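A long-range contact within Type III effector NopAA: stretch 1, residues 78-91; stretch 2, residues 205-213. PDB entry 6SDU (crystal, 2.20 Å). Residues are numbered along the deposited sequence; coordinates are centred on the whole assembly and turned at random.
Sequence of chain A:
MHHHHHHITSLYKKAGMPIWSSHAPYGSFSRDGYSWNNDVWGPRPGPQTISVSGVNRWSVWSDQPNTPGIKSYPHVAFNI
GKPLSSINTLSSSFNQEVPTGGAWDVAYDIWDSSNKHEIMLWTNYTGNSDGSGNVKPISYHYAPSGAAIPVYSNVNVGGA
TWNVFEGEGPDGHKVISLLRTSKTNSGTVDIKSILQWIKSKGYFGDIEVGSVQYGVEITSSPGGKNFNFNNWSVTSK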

# COMPACT_ATOMS: atom_id res chain seq x y z
N PHE A 78 -6.63 -1.38 9.19
CA PHE A 78 -7.82 -0.86 9.87
C PHE A 78 -9.08 -1.40 9.18
O PHE A 78 -9.28 -1.17 7.98
N ASN A 79 -9.94 -2.04 9.95
CA ASN A 79 -11.15 -2.65 9.40
C ASN A 79 -12.30 -1.65 9.26
O ASN A 79 -12.53 -0.82 10.15
N ILE A 80 -13.00 -1.72 8.12
CA ILE A 80 -14.18 -0.89 7.85
C ILE A 80 -15.47 -1.71 7.94
O ILE A 80 -16.30 -1.48 8.82
N GLY A 81 -15.64 -2.70 7.07
CA GLY A 81 -16.81 -3.56 7.05
C GLY A 81 -18.14 -2.87 6.76
O GLY A 81 -19.13 -3.14 7.44
N LYS A 82 -18.17 -2.01 5.75
CA LYS A 82 -19.36 -1.25 5.40
C LYS A 82 -19.49 -1.15 3.89
O LYS A 82 -18.47 -1.04 3.20
N PRO A 83 -20.72 -1.18 3.35
CA PRO A 83 -20.90 -0.92 1.92
C PRO A 83 -20.49 0.50 1.57
O PRO A 83 -20.65 1.44 2.35
N LEU A 84 -19.96 0.65 0.35
CA LEU A 84 -19.52 1.97 -0.10
C LEU A 84 -20.65 2.99 0.00
O LEU A 84 -20.43 4.14 0.40
N SER A 85 -21.88 2.57 -0.32
CA SER A 85 -23.02 3.48 -0.31
C SER A 85 -23.36 3.97 1.09
O SER A 85 -23.84 5.10 1.25
N SER A 86 -23.10 3.17 2.12
CA SER A 86 -23.40 3.58 3.49
C SER A 86 -22.32 4.49 4.08
O SER A 86 -22.50 4.99 5.20
N ILE A 87 -21.21 4.69 3.38
CA ILE A 87 -20.08 5.44 3.92
C ILE A 87 -20.28 6.93 3.63
O ILE A 87 -20.49 7.33 2.48
N ASN A 88 -20.15 7.75 4.67
CA ASN A 88 -20.20 9.20 4.56
C ASN A 88 -18.81 9.82 4.48
O ASN A 88 -18.61 10.79 3.74
N THR A 89 -17.85 9.27 5.23
CA THR A 89 -16.47 9.75 5.20
C THR A 89 -15.52 8.57 5.33
O THR A 89 -15.64 7.78 6.27
N LEU A 90 -14.56 8.47 4.41
CA LEU A 90 -13.48 7.48 4.53
C LEU A 90 -12.21 8.14 3.99
O LEU A 90 -11.98 8.19 2.78
N SER A 91 -11.41 8.65 4.91
CA SER A 91 -10.17 9.33 4.56
C SER A 91 -9.05 8.82 5.44
O SER A 91 -9.27 8.16 6.47
N GLY A 205 -19.21 -2.79 -8.28
CA GLY A 205 -20.47 -2.16 -7.89
C GLY A 205 -20.41 -1.56 -6.50
O GLY A 205 -19.39 -0.95 -6.13
N ASP A 206 -21.49 -1.69 -5.73
CA ASP A 206 -21.55 -1.21 -4.35
C ASP A 206 -20.76 -2.20 -3.49
O ASP A 206 -21.28 -3.11 -2.85
N ILE A 207 -19.45 -2.01 -3.53
CA ILE A 207 -18.50 -2.87 -2.84
C ILE A 207 -18.63 -2.70 -1.33
O ILE A 207 -18.83 -1.59 -0.82
N GLU A 208 -18.53 -3.81 -0.59
CA GLU A 208 -18.41 -3.72 0.86
C GLU A 208 -16.93 -3.57 1.20
O GLU A 208 -16.14 -4.50 1.00
N VAL A 209 -16.56 -2.38 1.68
CA VAL A 209 -15.18 -2.06 2.04
C VAL A 209 -14.77 -2.86 3.27
O VAL A 209 -15.37 -2.74 4.34
N GLY A 210 -13.73 -3.67 3.12
CA GLY A 210 -13.24 -4.56 4.16
C GLY A 210 -12.12 -3.96 4.98
O GLY A 210 -12.30 -3.65 6.15
N SER A 211 -10.93 -3.84 4.39
CA SER A 211 -9.76 -3.39 5.12
C SER A 211 -9.04 -2.24 4.42
O SER A 211 -8.88 -2.25 3.19
N VAL A 212 -8.57 -1.27 5.19
CA VAL A 212 -7.68 -0.22 4.70
C VAL A 212 -6.30 -0.50 5.30
O VAL A 212 -6.14 -0.51 6.52
N GLN A 213 -5.31 -0.77 4.45
CA GLN A 213 -3.96 -1.08 4.90
C GLN A 213 -2.95 -0.04 4.42
O GLN A 213 -3.16 0.63 3.40

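Residues 78-83 and 208-213 form an antiparallel pair of β-strands, interrupted by a bulge, whose side chains build a small apolar cluster around Val209 on one face and whose far end is tied down by Asp206. The strand axes run at 173° to each other and approach to 4.3 Å, and the two stretches together bury 679 Å². The ladder opens with reciprocal bonds between Phe78 and Val212, both 2.9 Å (Phe78 N to Val212 O and Val212 N to Phe78 O). The register then shifts by one at the bulge, where Ile80 and Gly81 intervene between the Asn79-Ser211 and Lys82-Val209 pairs. Gly81 has a positive phi of 63°, a conformation that favours glycine.

The bulge directs Ile80 toward the opposing strand. With chi1 and chi2 both m, its CG1 lies 3.9 Å from Val209 CG1 and 4.0 Å from Val212 CG2, so one side chain spans two valines. Val209, in the t rotamer, is covered more than any other residue of the pair. Its CG1 also meets Leu90 CD2 at 4.0 Å, while its CG2 meets Ile87 CD1 at 3.7 Å. Ile87 (m, t) and Leu90 (t, p) both point toward the second stretch, bringing the segment after the first strand back over the same valine. Val212, also t, shares this face with Phe78, but the t rotamer of Phe78 leads its ring away from the partner strand. Lys82 lies on this face too; its nearest side-chain atom, CB, stays 5.2 Å from Val209 O, and the chain turns back within its own stretch, Lys82 NZ donating to Ser86 O at 3.3 Å.

The other face, carrying Asn79, Pro83, Ser211 and Glu208, is more polar. The extended Glu208 side chain (chi1 and chi2 t) runs beside Pro83, its CG 3.8 Å from Pro83 N, and its carboxylate finds a partner elsewhere in the structure.

Beyond Pro83 the chain turns, and Leu84 (t, p) points toward the second stretch, placing its CB 3.9 Å from Ile207 CG2; Leu84 N donates to Ile207 O at 2.8 Å. Asp206 starts out sideways, but its t rotamer brings the carboxylate to Ser85, where both oxygens are used: Ser85 N donates to Asp206 OD1 at 2.9 Å and Ser85 OG to Asp206 OD2 at 2.7 Å. The p rotamer of Ser85 sets its hydroxyl for this two-point grip, which fastens the turn to the residues leading into the second strand.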

# COMPACT_ATOMS: atom_id res chain seq x y z
CB PHE A 78 -7.81 0.68 9.84
CG PHE A 78 -8.88 1.33 10.71
CD1 PHE A 78 -10.13 1.66 10.18
CD2 PHE A 78 -8.63 1.66 12.04
CE1 PHE A 78 -11.11 2.29 10.97
CE2 PHE A 78 -9.59 2.28 12.83
CZ PHE A 78 -10.84 2.59 12.29
CB ASN A 79 -11.60 -3.81 10.29
CG ASN A 79 -11.95 -5.03 9.49
OD1 ASN A 79 -12.98 -5.06 8.82
ND2 ASN A 79 -11.09 -6.05 9.55
CB ILE A 80 -14.07 -0.19 6.47
CG1 ILE A 80 -12.72 0.51 6.32
CG2 ILE A 80 -15.24 0.80 6.26
CD1 ILE A 80 -12.49 1.62 7.29
CB LYS A 82 -19.31 0.18 5.97
CG LYS A 82 -19.37 0.26 7.48
CD LYS A 82 -19.10 1.67 8.02
CE LYS A 82 -19.60 2.74 7.07
NZ LYS A 82 -20.89 3.33 7.50
CB PRO A 83 -22.41 -1.10 1.71
CG PRO A 83 -22.87 -1.91 2.87
CD PRO A 83 -22.00 -1.46 4.01
CB LEU A 84 -19.02 1.87 -1.53
CG LEU A 84 -18.44 3.14 -2.11
CD1 LEU A 84 -17.33 3.69 -1.19
CD2 LEU A 84 -17.89 2.76 -3.46
CB SER A 85 -24.23 2.78 -0.95
OG SER A 85 -24.57 1.60 -0.25
CB SER A 86 -23.61 2.36 4.38
OG SER A 86 -22.39 1.70 4.65
CB ILE A 87 -18.75 4.94 3.33
CG1 ILE A 87 -18.43 3.55 3.87
CG2 ILE A 87 -17.61 5.90 3.66
CD1 ILE A 87 -17.51 2.73 2.97
CB ASN A 88 -20.94 9.80 5.76
CG ASN A 88 -22.30 9.14 6.01
OD1 ASN A 88 -23.22 9.23 5.19
ND2 ASN A 88 -22.43 8.46 7.16
CB THR A 89 -16.22 10.74 6.35
OG1 THR A 89 -16.92 11.96 6.10
CG2 THR A 89 -14.74 11.02 6.51
CB LEU A 90 -13.79 6.18 3.79
CG LEU A 90 -12.73 5.08 3.97
CD1 LEU A 90 -12.44 4.80 5.45
CD2 LEU A 90 -13.16 3.80 3.28
CB SER A 91 -10.32 10.83 4.72
OG SER A 91 -10.53 11.13 6.08
CB ASP A 206 -22.98 -1.04 -3.86
CG ASP A 206 -23.05 -0.34 -2.50
OD1 ASP A 206 -22.12 0.45 -2.21
OD2 ASP A 206 -24.03 -0.55 -1.75
CB ILE A 207 -17.11 -2.45 -3.37
CG1 ILE A 207 -15.97 -3.33 -2.93
CG2 ILE A 207 -16.80 -1.01 -2.97
CD1 ILE A 207 -14.65 -2.73 -3.40
CB GLU A 208 -19.00 -4.93 1.59
CG GLU A 208 -19.05 -4.62 3.08
CD GLU A 208 -19.74 -5.65 3.94
OE1 GLU A 208 -20.99 -5.73 3.87
OE2 GLU A 208 -19.04 -6.33 4.73
CB VAL A 209 -15.04 -0.55 2.27
CG1 VAL A 209 -13.60 -0.13 2.62
CG2 VAL A 209 -15.55 0.19 1.04
CB SER A 211 -8.79 -4.56 5.30
OG SER A 211 -7.86 -4.28 6.32
CB VAL A 212 -8.16 1.19 5.08
CG1 VAL A 212 -7.04 2.21 4.79
CG2 VAL A 212 -9.38 1.57 4.30
CB GLN A 213 -3.52 -2.47 4.43
CG GLN A 213 -4.44 -3.57 4.88
CD GLN A 213 -4.13 -4.93 4.29
OE1 GLN A 213 -3.35 -5.07 3.33
NE2 GLN A 213 -4.76 -5.95 4.84